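MgGH51 (Meripilus giganteus, PDB 6ZPV) catalyses the hydrolysis of terminal alpha-L-arabinofuranosyl linkages as a fungal family GH51 glycoside hydrolase. Local coordinates at residues 22-27 against 261-266; 32-37 against 196-201; 229-234 against 348-353; 400-405 against 429-434. All blocks are in the same frame, centred on the assembly; numbering follows the deposited sequence.

Contact 1. Residues 22-27 against 261-266; sequences FEDINH and WGYVNT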
loop_
_atom_site.group_PDB
_atom_site.type_symbol
_atom_site.label_atom_id
_atom_site.label_comp_id
_atom_site.label_asym_id
_atom_site.label_seq_id
_atom_site.Cartn_x
_atom_site.Cartn_y
_atom_site.Cartn_z
ATOM N N PHE A 22 4.597 0.548 -0.507
ATOM C CA PHE A 22 3.344 1.282 -0.363
ATOM C C PHE A 22 3.582 2.795 -0.396
ATOM O O PHE A 22 4.409 3.346 0.330
ATOM C CB PHE A 22 2.658 0.891 0.955
ATOM C CG PHE A 22 1.259 1.502 1.058
ATOM C CD1 PHE A 22 1.053 2.755 1.605
ATOM C CD2 PHE A 22 0.162 0.833 0.579
ATOM C CE1 PHE A 22 -0.218 3.313 1.637
ATOM C CE2 PHE A 22 -1.118 1.389 0.602
ATOM C CZ PHE A 22 -1.299 2.630 1.154
ATOM N N GLU A 23 2.716 3.455 -1.155
ATOM C CA GLU A 23 2.387 4.860 -0.968
ATOM C C GLU A 23 0.894 4.957 -1.278
ATOM O O GLU A 23 0.361 4.065 -1.944
ATOM C CB GLU A 23 3.196 5.750 -1.916
ATOM C CG GLU A 23 2.738 5.648 -3.375
ATOM C CD GLU A 23 3.639 6.447 -4.323
ATOM O OE1 GLU A 23 3.761 7.690 -4.149
ATOM O OE2 GLU A 23 4.210 5.795 -5.222
ATOM N N ASP A 24 0.261 6.079 -0.926
ATOM C CA ASP A 24 -1.140 6.305 -1.317
ATOM C C ASP A 24 -1.121 6.786 -2.770
ATOM O O ASP A 24 -0.764 7.948 -3.078
ATOM C CB ASP A 24 -1.810 7.319 -0.377
ATOM C CG ASP A 24 -3.294 7.156 -0.366
ATOM O OD1 ASP A 24 -3.889 6.722 -1.399
ATOM O OD2 ASP A 24 -3.929 7.438 0.718
ATOM N N ILE A 25 -1.437 5.871 -3.687
ATOM C CA ILE A 25 -1.512 6.103 -5.135
ATOM C C ILE A 25 -2.702 5.248 -5.596
ATOM O O ILE A 25 -2.957 4.173 -5.031
ATOM C CB ILE A 25 -0.206 5.686 -5.851
ATOM C CG1 ILE A 25 -0.216 6.012 -7.357
ATOM C CG2 ILE A 25 0.153 4.240 -5.598
ATOM C CD1 ILE A 25 1.094 5.724 -8.053
ATOM N N ASN A 26 -3.434 5.686 -6.602
ATOM C CA ASN A 26 -4.590 4.927 -7.063
ATOM C C ASN A 26 -5.597 4.674 -5.926
ATOM O O ASN A 26 -6.303 3.657 -5.893
ATOM C CB ASN A 26 -4.223 3.578 -7.683
ATOM C CG ASN A 26 -3.106 3.592 -8.682
ATOM O OD1 ASN A 26 -3.080 4.446 -9.576
ATOM N ND2 ASN A 26 -2.203 2.602 -8.569
ATOM N N HIS A 27 -5.677 5.612 -4.964
ATOM C CA HIS A 27 -6.547 5.419 -3.792
ATOM C C HIS A 27 -6.257 4.064 -3.111
ATOM O O HIS A 27 -7.140 3.390 -2.621
ATOM C CB HIS A 27 -8.015 5.586 -4.169
ATOM C CG HIS A 27 -8.402 7.021 -4.261
ATOM N ND1 HIS A 27 -8.627 7.800 -3.156
ATOM C CD2 HIS A 27 -8.468 7.848 -5.320
ATOM C CE1 HIS A 27 -8.874 9.031 -3.536
ATOM N NE2 HIS A 27 -8.799 9.066 -4.863
ATOM N N TRP A 261 -0.619 12.564 -6.245
ATOM C CA TRP A 261 -1.380 11.766 -7.223
ATOM C C TRP A 261 -2.756 12.350 -7.508
ATOM O O TRP A 261 -3.627 11.640 -8.004
ATOM C CB TRP A 261 -1.388 10.275 -6.792
ATOM C CG TRP A 261 -0.006 9.713 -6.750
ATOM C CD1 TRP A 261 0.733 9.421 -5.667
ATOM C CD2 TRP A 261 0.844 9.476 -7.900
ATOM N NE1 TRP A 261 1.965 8.983 -6.036
ATOM C CE2 TRP A 261 2.071 9.009 -7.397
ATOM C CE3 TRP A 261 0.663 9.566 -9.284
ATOM C CZ2 TRP A 261 3.127 8.636 -8.219
ATOM C CZ3 TRP A 261 1.717 9.192 -10.111
ATOM C CH2 TRP A 261 2.943 8.726 -9.571
ATOM N N GLY A 262 -2.916 13.651 -7.244
ATOM C CA GLY A 262 -4.102 14.398 -7.654
ATOM C C GLY A 262 -5.206 14.483 -6.641
ATOM O O GLY A 262 -6.211 15.117 -6.909
ATOM N N TYR A 263 -5.053 13.878 -5.462
ATOM C CA TYR A 263 -6.126 13.861 -4.453
ATOM C C TYR A 263 -5.620 14.175 -3.055
ATOM O O TYR A 263 -4.451 13.984 -2.688
ATOM C CB TYR A 263 -6.922 12.542 -4.512
ATOM C CG TYR A 263 -6.130 11.280 -4.311
ATOM C CD1 TYR A 263 -5.929 10.742 -3.044
ATOM C CD2 TYR A 263 -5.606 10.587 -5.374
ATOM C CE1 TYR A 263 -5.229 9.554 -2.849
ATOM C CE2 TYR A 263 -4.878 9.426 -5.222
ATOM C CZ TYR A 263 -4.679 8.914 -3.960
ATOM O OH TYR A 263 -3.993 7.725 -3.853
ATOM N N VAL A 264 -6.565 14.631 -2.251
ATOM C CA VAL A 264 -6.328 14.856 -0.820
ATOM C C VAL A 264 -6.147 13.536 -0.085
ATOM O O VAL A 264 -6.952 12.619 -0.255
ATOM C CB VAL A 264 -7.470 15.678 -0.200
ATOM C CG1 VAL A 264 -7.316 15.823 1.280
ATOM C CG2 VAL A 264 -7.562 17.035 -0.875
ATOM N N ASN A 265 -5.119 13.486 0.760
ATOM C CA ASN A 265 -4.971 12.430 1.751
ATOM C C ASN A 265 -5.520 12.930 3.080
ATOM O O ASN A 265 -5.167 13.987 3.557
ATOM C CB ASN A 265 -3.504 12.059 1.926
ATOM C CG ASN A 265 -2.805 11.359 0.805
ATOM O OD1 ASN A 265 -1.776 10.696 1.073
ATOM N ND2 ASN A 265 -3.256 11.477 -0.441
ATOM N N THR A 266 -6.361 12.087 3.709
ATOM C CA THR A 266 -6.886 12.413 5.038
ATOM C C THR A 266 -5.803 12.309 6.122
ATOM O O THR A 266 -5.979 12.924 7.189
ATOM C CB THR A 266 -8.029 11.495 5.427
ATOM O OG1 THR A 266 -7.563 10.139 5.639
ATOM C CG2 THR A 266 -9.201 11.526 4.468
HETATM O O HOH W 1 -1.678 10.442 -2.626
HETATM O O HOH W 2 -2.509 8.405 2.769
#

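Contact 2. Residues 32-37 against 196-201; sequences GLYAEL and SLFPPT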
loop_
_atom_site.group_PDB
_atom_site.type_symbol
_atom_site.label_atom_id
_atom_site.label_comp_id
_atom_site.label_asym_id
_atom_site.label_seq_id
_atom_site.Cartn_x
_atom_site.Cartn_y
_atom_site.Cartn_z
ATOM N N GLY A 32 -8.820 2.616 -0.085
ATOM C CA GLY A 32 -8.170 1.320 -0.323
ATOM C C GLY A 32 -7.915 0.570 0.949
ATOM O O GLY A 32 -8.836 0.057 1.615
ATOM N N LEU A 33 -6.637 0.482 1.317
ATOM C CA LEU A 33 -6.251 -0.276 2.556
ATOM C C LEU A 33 -6.894 0.343 3.804
ATOM O O LEU A 33 -7.213 -0.393 4.738
ATOM C CB LEU A 33 -4.731 -0.329 2.620
ATOM C CG LEU A 33 -4.149 -1.076 3.817
ATOM C CD1 LEU A 33 -4.497 -2.554 3.767
ATOM C CD2 LEU A 33 -2.634 -0.910 3.797
ATOM N N TYR A 34 -7.006 1.663 3.865
ATOM C CA TYR A 34 -7.647 2.317 5.018
ATOM C C TYR A 34 -9.153 2.102 4.943
ATOM O O TYR A 34 -9.748 2.376 3.913
ATOM C CB TYR A 34 -7.248 3.793 5.030
ATOM C CG TYR A 34 -7.761 4.607 6.194
ATOM C CD1 TYR A 34 -7.654 4.162 7.507
ATOM C CD2 TYR A 34 -8.306 5.857 5.968
ATOM C CE1 TYR A 34 -8.099 4.954 8.552
ATOM C CE2 TYR A 34 -8.741 6.644 7.033
ATOM C CZ TYR A 34 -8.664 6.193 8.330
ATOM O OH TYR A 34 -9.102 7.025 9.353
ATOM N N ALA A 35 -9.778 1.624 6.027
ATOM C CA ALA A 35 -11.171 1.094 5.891
ATOM C C ALA A 35 -12.263 2.156 5.809
ATOM O O ALA A 35 -13.410 1.785 5.542
ATOM C CB ALA A 35 -11.455 0.159 7.049
ATOM N N GLU A 36 -11.960 3.430 6.048
ATOM C CA GLU A 36 -12.977 4.478 5.982
ATOM C C GLU A 36 -13.755 4.397 4.687
ATOM O O GLU A 36 -13.160 4.311 3.565
ATOM C CB GLU A 36 -12.287 5.844 6.087
ATOM C CG GLU A 36 -13.178 7.026 5.787
ATOM C CD GLU A 36 -14.299 7.230 6.820
ATOM O OE1 GLU A 36 -13.928 7.448 8.015
ATOM O OE2 GLU A 36 -15.481 7.137 6.460
ATOM N N LEU A 37 -15.068 4.536 4.736
ATOM C CA LEU A 37 -15.943 4.394 3.567
ATOM C C LEU A 37 -16.397 5.713 2.974
ATOM O O LEU A 37 -16.882 5.698 1.811
ATOM C CB LEU A 37 -17.190 3.579 4.002
ATOM C CG LEU A 37 -16.867 2.164 4.413
ATOM C CD1 LEU A 37 -18.054 1.472 5.052
ATOM C CD2 LEU A 37 -16.335 1.360 3.242
ATOM N N SER A 196 -17.576 10.063 9.547
ATOM C CA SER A 196 -16.850 8.805 9.364
ATOM C C SER A 196 -17.818 7.622 9.280
ATOM O O SER A 196 -18.813 7.592 10.029
ATOM C CB SER A 196 -15.873 8.583 10.514
ATOM O OG SER A 196 -15.143 7.360 10.386
ATOM N N LEU A 197 -17.514 6.649 8.437
ATOM C CA LEU A 197 -18.219 5.389 8.413
ATOM C C LEU A 197 -17.219 4.261 8.219
ATOM O O LEU A 197 -16.523 4.237 7.193
ATOM C CB LEU A 197 -19.283 5.348 7.300
ATOM C CG LEU A 197 -20.125 4.078 7.265
ATOM C CD1 LEU A 197 -21.091 3.990 8.416
ATOM C CD2 LEU A 197 -20.878 3.933 5.954
ATOM N N PHE A 198 -17.153 3.364 9.187
ATOM C CA PHE A 198 -16.250 2.202 9.112
ATOM C C PHE A 198 -17.003 0.900 9.075
ATOM O O PHE A 198 -17.980 0.727 9.831
ATOM C CB PHE A 198 -15.277 2.138 10.307
ATOM C CG PHE A 198 -13.973 2.857 10.102
ATOM C CD1 PHE A 198 -13.928 4.233 9.951
ATOM C CD2 PHE A 198 -12.783 2.190 10.035
ATOM C CE1 PHE A 198 -12.726 4.886 9.741
ATOM C CE2 PHE A 198 -11.579 2.817 9.826
ATOM C CZ PHE A 198 -11.581 4.198 9.698
ATOM N N PRO A 199 -16.556 -0.064 8.265
ATOM C CA PRO A 199 -16.976 -1.453 8.391
ATOM C C PRO A 199 -16.182 -2.126 9.493
ATOM O O PRO A 199 -15.266 -1.512 10.058
ATOM C CB PRO A 199 -16.557 -2.011 7.012
ATOM C CG PRO A 199 -15.198 -1.335 6.785
ATOM C CD PRO A 199 -15.362 0.053 7.389
ATOM N N PRO A 200 -16.412 -3.420 9.790
ATOM C CA PRO A 200 -15.477 -4.153 10.610
ATOM C C PRO A 200 -14.075 -4.038 10.015
ATOM O O PRO A 200 -13.930 -4.096 8.784
ATOM C CB PRO A 200 -16.043 -5.629 10.571
ATOM C CG PRO A 200 -17.506 -5.434 10.265
ATOM C CD PRO A 200 -17.543 -4.262 9.303
ATOM N N THR A 201 -13.040 -4.011 10.835
ATOM C CA THR A 201 -11.673 -3.830 10.358
ATOM C C THR A 201 -10.816 -5.075 10.548
ATOM O O THR A 201 -11.112 -5.926 11.399
ATOM C CB THR A 201 -11.056 -2.617 11.043
ATOM O OG1 THR A 201 -11.096 -2.834 12.444
ATOM C CG2 THR A 201 -11.684 -1.312 10.627
#

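Contact 3. Residues 229-234 against 348-353; sequences GGNNLE and VGNEDF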
loop_
_atom_site.group_PDB
_atom_site.type_symbol
_atom_site.label_atom_id
_atom_site.label_comp_id
_atom_site.label_asym_id
_atom_site.label_seq_id
_atom_site.Cartn_x
_atom_site.Cartn_y
_atom_site.Cartn_z
ATOM N N GLY A 229 6.404 6.353 1.115
ATOM C CA GLY A 229 6.622 6.564 -0.301
ATOM C C GLY A 229 8.091 6.487 -0.608
ATOM O O GLY A 229 8.918 6.363 0.302
ATOM N N GLY A 230 8.460 6.506 -1.912
ATOM C CA GLY A 230 7.588 6.830 -3.014
ATOM C C GLY A 230 7.403 8.357 -3.131
ATOM O O GLY A 230 7.628 9.112 -2.193
ATOM N N ASN A 231 6.840 8.760 -4.292
ATOM C CA ASN A 231 6.610 10.181 -4.529
ATOM C C ASN A 231 5.716 10.796 -3.470
ATOM O O ASN A 231 5.878 11.984 -3.142
ATOM C CB ASN A 231 5.975 10.406 -5.880
ATOM C CG ASN A 231 6.933 10.340 -7.042
ATOM O OD1 ASN A 231 8.110 9.974 -6.859
ATOM N ND2 ASN A 231 6.511 10.771 -8.219
ATOM N N ASN A 232 4.750 10.047 -2.931
ATOM C CA ASN A 232 3.799 10.641 -1.962
ATOM C C ASN A 232 4.474 11.085 -0.664
ATOM O O ASN A 232 3.864 11.825 0.106
ATOM C CB ASN A 232 2.663 9.675 -1.640
ATOM C CG ASN A 232 1.363 10.367 -1.299
ATOM O OD1 ASN A 232 0.916 11.245 -2.066
ATOM N ND2 ASN A 232 0.794 10.029 -0.144
ATOM N N LEU A 233 5.712 10.664 -0.393
ATOM C CA LEU A 233 6.489 11.207 0.734
ATOM C C LEU A 233 6.858 12.659 0.516
ATOM O O LEU A 233 6.991 13.443 1.479
ATOM C CB LEU A 233 7.801 10.390 0.828
ATOM C CG LEU A 233 8.862 10.859 1.843
ATOM C CD1 LEU A 233 8.439 10.556 3.280
ATOM C CD2 LEU A 233 10.188 10.190 1.523
ATOM N N GLU A 234 7.197 13.010 -0.733
ATOM C CA GLU A 234 8.006 14.176 -1.044
ATOM C C GLU A 234 7.260 15.498 -0.982
ATOM O O GLU A 234 7.884 16.541 -0.659
ATOM C CB GLU A 234 8.708 13.998 -2.381
ATOM C CG GLU A 234 9.807 12.931 -2.326
ATOM C CD GLU A 234 10.362 12.619 -3.685
ATOM O OE1 GLU A 234 11.421 13.305 -4.050
ATOM O OE2 GLU A 234 9.834 11.748 -4.401
ATOM N N VAL A 348 16.437 7.329 3.188
ATOM C CA VAL A 348 16.652 8.783 3.309
ATOM C C VAL A 348 16.150 9.422 2.009
ATOM O O VAL A 348 16.881 9.467 0.986
ATOM C CB VAL A 348 18.120 9.069 3.630
ATOM C CG1 VAL A 348 18.375 10.573 3.713
ATOM C CG2 VAL A 348 18.512 8.364 4.916
ATOM N N GLY A 349 14.915 9.920 2.027
ATOM C CA GLY A 349 14.329 10.534 0.837
ATOM C C GLY A 349 13.656 9.510 -0.079
ATOM O O GLY A 349 13.411 8.362 0.324
ATOM N N ASN A 350 13.346 9.976 -1.282
ATOM C CA ASN A 350 12.814 9.097 -2.350
ATOM C C ASN A 350 13.407 9.600 -3.658
ATOM O O ASN A 350 13.302 10.793 -4.007
ATOM C CB ASN A 350 11.296 9.156 -2.450
ATOM C CG ASN A 350 10.779 8.247 -3.541
ATOM O OD1 ASN A 350 10.971 7.028 -3.440
ATOM N ND2 ASN A 350 10.177 8.805 -4.599
ATOM N N GLU A 351 14.028 8.661 -4.406
ATOM C CA GLU A 351 14.463 8.980 -5.793
ATOM C C GLU A 351 15.256 10.286 -5.812
ATOM O O GLU A 351 15.068 11.136 -6.699
ATOM C CB GLU A 351 13.312 8.968 -6.784
ATOM C CG GLU A 351 12.681 7.582 -6.937
ATOM C CD GLU A 351 11.884 7.379 -8.201
ATOM O OE1 GLU A 351 11.369 8.397 -8.766
ATOM O OE2 GLU A 351 11.760 6.192 -8.626
ATOM N N ASP A 352 16.292 10.359 -4.961
ATOM C CA ASP A 352 17.138 11.576 -4.927
ATOM C C ASP A 352 18.130 11.602 -6.091
ATOM O O ASP A 352 18.825 12.592 -6.243
ATOM C CB ASP A 352 17.796 11.760 -3.572
ATOM C CG ASP A 352 16.742 12.109 -2.533
ATOM O OD1 ASP A 352 16.381 13.323 -2.438
ATOM O OD2 ASP A 352 16.236 11.197 -1.850
ATOM N N PHE A 353 18.137 10.541 -6.947
ATOM C CA PHE A 353 18.837 10.673 -8.224
ATOM C C PHE A 353 18.318 11.828 -9.043
ATOM O O PHE A 353 19.025 12.334 -9.931
ATOM C CB PHE A 353 18.836 9.356 -9.009
ATOM C CG PHE A 353 17.498 8.766 -9.291
ATOM C CD1 PHE A 353 16.723 9.246 -10.336
ATOM C CD2 PHE A 353 16.999 7.730 -8.516
ATOM C CE1 PHE A 353 15.484 8.697 -10.639
ATOM C CE2 PHE A 353 15.759 7.154 -8.817
ATOM C CZ PHE A 353 14.997 7.652 -9.864
HETATM O O HOH W 3 11.745 6.128 0.035
HETATM O O HOH W 4 10.585 10.878 -7.818
HETATM O O HOH W 5 8.610 8.019 -8.911
HETATM O O HOH W 6 12.361 12.577 -6.403
#

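Contact 4. Residues 400-405 against 429-434; sequences HVYQTP and EYAAIS. With GOL (glycerol), chain F.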
loop_
_atom_site.group_PDB
_atom_site.type_symbol
_atom_site.label_atom_id
_atom_site.label_comp_id
_atom_site.label_asym_id
_atom_site.label_seq_id
_atom_site.Cartn_x
_atom_site.Cartn_y
_atom_site.Cartn_z
ATOM N N HIS A 400 15.398 1.297 -8.418
ATOM C CA HIS A 400 14.057 1.203 -9.015
ATOM C C HIS A 400 14.182 0.933 -10.506
ATOM O O HIS A 400 14.999 1.575 -11.154
ATOM C CB HIS A 400 13.273 2.525 -8.841
ATOM C CG HIS A 400 13.071 2.928 -7.416
ATOM N ND1 HIS A 400 12.536 4.163 -7.088
ATOM C CD2 HIS A 400 13.315 2.289 -6.251
ATOM C CE1 HIS A 400 12.483 4.239 -5.771
ATOM N NE2 HIS A 400 12.943 3.129 -5.219
ATOM N N VAL A 401 13.328 0.087 -11.061
ATOM C CA VAL A 401 13.284 -0.080 -12.537
ATOM C C VAL A 401 11.865 -0.414 -13.005
ATOM O O VAL A 401 11.251 -1.376 -12.515
ATOM C CB VAL A 401 14.322 -1.097 -13.041
ATOM C CG1 VAL A 401 14.104 -2.511 -12.513
ATOM C CG2 VAL A 401 14.361 -1.074 -14.559
ATOM N N TYR A 402 11.414 0.322 -13.989
ATOM C CA TYR A 402 10.190 0.058 -14.760
ATOM C C TYR A 402 10.590 -0.182 -16.190
ATOM O O TYR A 402 11.289 0.639 -16.799
ATOM C CB TYR A 402 9.225 1.226 -14.622
ATOM C CG TYR A 402 8.768 1.444 -13.199
ATOM C CD1 TYR A 402 7.843 0.615 -12.610
ATOM C CD2 TYR A 402 9.304 2.460 -12.449
ATOM C CE1 TYR A 402 7.461 0.796 -11.293
ATOM C CE2 TYR A 402 8.930 2.626 -11.133
ATOM C CZ TYR A 402 8.012 1.798 -10.534
ATOM O OH TYR A 402 7.558 1.967 -9.242
ATOM N N GLN A 403 10.186 -1.330 -16.753
ATOM C CA GLN A 403 10.746 -1.771 -18.053
ATOM C C GLN A 403 9.769 -2.698 -18.753
ATOM O O GLN A 403 8.634 -2.942 -18.277
ATOM C CB GLN A 403 12.153 -2.337 -17.850
ATOM C CG GLN A 403 13.284 -1.454 -18.323
ATOM C CD GLN A 403 13.307 -1.171 -19.812
ATOM O OE1 GLN A 403 12.579 -1.820 -20.571
ATOM N NE2 GLN A 403 14.108 -0.196 -20.246
ATOM N N THR A 404 10.168 -3.262 -19.888
ATOM C CA THR A 404 9.342 -4.213 -20.615
ATOM C C THR A 404 9.496 -5.605 -20.009
ATOM O O THR A 404 10.513 -5.930 -19.379
ATOM C CB THR A 404 9.780 -4.280 -22.070
ATOM O OG1 THR A 404 11.064 -4.873 -22.158
ATOM C CG2 THR A 404 9.727 -2.967 -22.829
ATOM N N PRO A 405 8.508 -6.496 -20.264
ATOM C CA PRO A 405 8.703 -7.890 -19.828
ATOM C C PRO A 405 10.011 -8.511 -20.304
ATOM O O PRO A 405 10.684 -9.250 -19.576
ATOM C CB PRO A 405 7.439 -8.599 -20.393
ATOM C CG PRO A 405 6.417 -7.500 -20.457
ATOM C CD PRO A 405 7.182 -6.249 -20.879
ATOM N N GLU A 429 11.424 -0.693 -5.985
ATOM C CA GLU A 429 10.306 -0.627 -6.924
ATOM C C GLU A 429 10.772 -1.349 -8.190
ATOM O O GLU A 429 11.788 -0.964 -8.783
ATOM C CB GLU A 429 9.971 0.830 -7.333
ATOM C CG GLU A 429 9.536 1.705 -6.162
ATOM C CD GLU A 429 9.287 3.163 -6.468
ATOM O OE1 GLU A 429 8.944 3.491 -7.660
ATOM O OE2 GLU A 429 9.473 3.999 -5.557
ATOM N N TYR A 430 9.945 -2.250 -8.664
ATOM C CA TYR A 430 10.132 -2.796 -10.012
ATOM C C TYR A 430 8.799 -3.287 -10.526
ATOM O O TYR A 430 7.958 -3.751 -9.767
ATOM C CB TYR A 430 11.212 -3.903 -10.090
ATOM C CG TYR A 430 10.924 -5.177 -9.331
ATOM C CD1 TYR A 430 11.034 -5.263 -7.958
ATOM C CD2 TYR A 430 10.507 -6.315 -10.023
ATOM C CE1 TYR A 430 10.758 -6.437 -7.282
ATOM C CE2 TYR A 430 10.218 -7.479 -9.355
ATOM C CZ TYR A 430 10.347 -7.570 -7.986
ATOM O OH TYR A 430 10.092 -8.739 -7.346
ATOM N N ALA A 431 8.664 -3.259 -11.861
ATOM C CA ALA A 431 7.528 -3.856 -12.546
ATOM C C ALA A 431 7.769 -3.796 -14.048
ATOM O O ALA A 431 8.371 -2.826 -14.566
ATOM C CB ALA A 431 6.220 -3.098 -12.288
ATOM N N ALA A 432 7.264 -4.807 -14.749
ATOM C CA ALA A 432 7.164 -4.765 -16.229
ATOM C C ALA A 432 5.864 -4.061 -16.587
ATOM O O ALA A 432 4.795 -4.589 -16.327
ATOM C CB ALA A 432 7.252 -6.176 -16.780
ATOM N N ILE A 433 5.966 -2.861 -17.165
ATOM C CA ILE A 433 4.807 -1.948 -17.261
ATOM C C ILE A 433 4.249 -1.795 -18.669
ATOM O O ILE A 433 3.147 -1.254 -18.777
ATOM C CB ILE A 433 5.102 -0.576 -16.652
ATOM C CG1 ILE A 433 6.077 0.247 -17.476
ATOM C CG2 ILE A 433 5.563 -0.751 -15.201
ATOM C CD1 ILE A 433 6.131 1.705 -17.033
ATOM N N SER A 434 5.000 -2.155 -19.714
ATOM C CA SER A 434 4.648 -1.827 -21.084
ATOM C C SER A 434 5.451 -2.728 -21.994
ATOM O O SER A 434 6.563 -3.138 -21.618
ATOM C CB SER A 434 5.025 -0.373 -21.378
ATOM O OG SER A 434 4.828 -0.050 -22.742
HETATM C C1 GOL F . 5.638 6.227 -10.121
HETATM O O1 GOL F . 6.739 6.892 -10.746
HETATM C C2 GOL F . 6.117 4.964 -9.403
HETATM O O2 GOL F . 7.021 5.383 -8.380
HETATM C C3 GOL F . 4.932 4.196 -8.869
HETATM O O3 GOL F . 5.235 3.011 -8.144
#

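Contact 1. Residues 22-27 against 261-266
Tyr263 CG lies between its backbone N and carbonyl carbon (chi1 58°) and His27 CG is anti to its own carbonyl carbon, beside the backbone N (chi1 -80°), positions from which the two rings meet. They stack face to face with planes 20° apart, running past each other in opposite directions, and His27 CE1 comes within 3.4 Å of Tyr263 CD1. Beyond the stack, Tyr263 OH donates to Asp24 OD1 at 2.7 Å, meeting it from above the carboxylate plane. The same hydroxyl accepts a bent bond from His27 N, 2.9 Å from Tyr263 OH, so one phenol oxygen ties together two points of the 22-27 loop. A phenylalanine in place of Tyr263 would probably leave Asp24 OD1 and His27 N each without this partner and the loop without a tie across its bend. Trp261 makes the second grip. Ile25 CD1 sits over the centre of its six-membered ring, 3.5 Å from the centroid, and Trp261 NE1 donates almost straight to Glu23 OE1 at 2.9 Å, in the indole plane but from above the carboxylate. Glu23 OE1 also takes Asn232 N. Two waters bridge Asp24 to Asn265, one from Asp24 O to Asn265 ND2, the other between Asp24 OD2 and Asn265 OD1, which Asn232 ND2 also reaches. The contact thus fastens the short hairpin of strands 257-258 and 264-265 over the loop between barrel strand 20-21 and helix 29-33, with strand 483-485 flanking His27 and Asn26.

Contact 2. Residues 32-37 against 196-201
Glu36 reaches Ser196 and Leu197 through a folded side chain: CG is anti to the backbone N (chi1 170°), and a bend at the next bond (chi2 67°) turns CD off the extended path. Both oxygens are used. Ser196 OG donates to Glu36 OE1 at 2.7 Å on its syn lone pair, and Leu197 N points almost straight at Glu36 OE2, 2.9 Å away, also on the syn side. A backbone bond from Leu37 N to Leu197 O, 2.9 Å, completes the polar clasp. Phe198 fills the space beside it. One face of its ring lies against the backbone at Ala35 C and Glu36 N, and Phe198 CE2 rests 3.8 Å from Ala35 CB. The rim of the same ring is directed at the face of Tyr34 in an offset edge-to-face pair, planes 77° apart, with Phe198 CZ 3.7 Å from Tyr34 CE1. Further along, Leu37 CD1 packs on Pro199 CD at 3.8 Å and also touches Leu197 CD2. The contact joins the segment leaving helix 29-33 to the end of strand 189-198, in one of two five-stranded antiparallel sheets that the chain forms between helices 29-33 and 211-219. Arg41 pairs with Glu36 OE1 and Leu38 N with Glu36 OE2, giving each oxygen a second partner. A buried carboxylate met by four donors, one of them an arginine, is likely to remain ionised and to resist rotation.

Contact 3. Residues 229-234 against 348-353
Asn350 OD1 is gripped by two donors, Gly230 N across the contact and Arg226 NH2 from the adjoining strand, though both bonds are weak. Gly230 N lies 3.0 Å from Asn350 OD1, and the peptide bond between Gly229 and Gly230 is cis. The other end of the amide is held more firmly: Asn350 ND2 donates to Glu234 OE2 at 3.0 Å, nearly straight (171°). That carboxylate oxygen lies in the amide plane of Asn350, yet the donor meets it from above the carboxylate plane, the two flat groups being 74° apart. Asn350 CG is anti to its backbone N (chi1 -180°), which starts the amide toward the 229-234 loop. Leu233 supplies apolar packing, with CD2 3.9 Å from Gly349 C. Water adds further links. One molecule donates to Gly229 O and Gly349 O, 2.8 Å from each, and another joins Asn231 OD1 to Glu351 OE1. The two loops follow barrel strands 224-227 and 345-348. The Asn350-Glu351 pair at the end of the fourth strand matches the Asn-Glu signature of clan GH-A, consistent with Glu351 being the general acid/base; Glu351 OE2 is hydrogen-bonded to His400 ND1. With donors around its oxygen and a carboxylate facing its nitrogen, the Asn350 amide is probably oriented as modelled, since a flip would set its oxygen against Glu234 OE2.

Contact 4. Residues 400-405 against 429-434
Tyr402 packs against Ile433 and Ala431 at the apolar centre, its CD1 3.7 Å from Ile433 CG2 and a little farther from Ala431 CB. On the other face of the sheet Val401 CG1 meets Tyr430 CB, and Pro405 CG meets Ala432 CB. Between these layers strands 400-403 and 430-432 run parallel, their axes 5.0 Å apart. The backbone bonds alternate regularly, from Val401 N to Glu429 O, Ala431 N to Val401 O, Gln403 N to Ala431 O and Ile433 N to Gln403 O. Toward the polar edge, Tyr402 CG is anti to its carbonyl carbon (chi1 -62°), and the phenol OH donates to Glu429 OE1 at 2.6 Å, on the anti side of the carboxylate. A phenylalanine in place of Tyr402 would probably leave Glu429 OE1 without this donor and its carboxylate freer to turn. Glu429 covers one face of the His400 ring, its CG 3.7 Å from the ring centroid and the carboxylate stacked 24° from the ring plane. Arg226 forms a salt bridge with Glu429 OE2. Glycerol O2 donates to Glu429 OE1 and glycerol O3 to Tyr402 OH, each at 2.8 Å. Glu429 stands at the end of the seventh barrel strand, the place of the nucleophile in clan GH-A, so it is probably that residue; a hydroxyl, an arginine and an imidazole face probably hold its carboxylate where a polyol, here a glycerol likely from the crystallisation liquor, can reach it.

Overall arrangement
Contacts 1, 3 and 4 lie around the eight-stranded parallel sheet, consistent with the (beta/alpha)8 barrel of family GH51, at the C-terminal ends of strands 20-21, 224-227, 345-348, 396-403 and 424-432. Contact 1 is centred about 14 Å from contact 3 and touches it through Asn232; contact 3, about 18 Å from contact 4, meets it through Glu351 and His400, bringing the probable catalytic pair together. Contact 2, about 31 Å from contact 4 between centres, joins the segment after helix 29-33 to the five-stranded antiparallel sheet that contains strand 189-198. Along the chain its segments fall between those of contact 1, contacts 1 and 3 interleave, and contact 4 comes last.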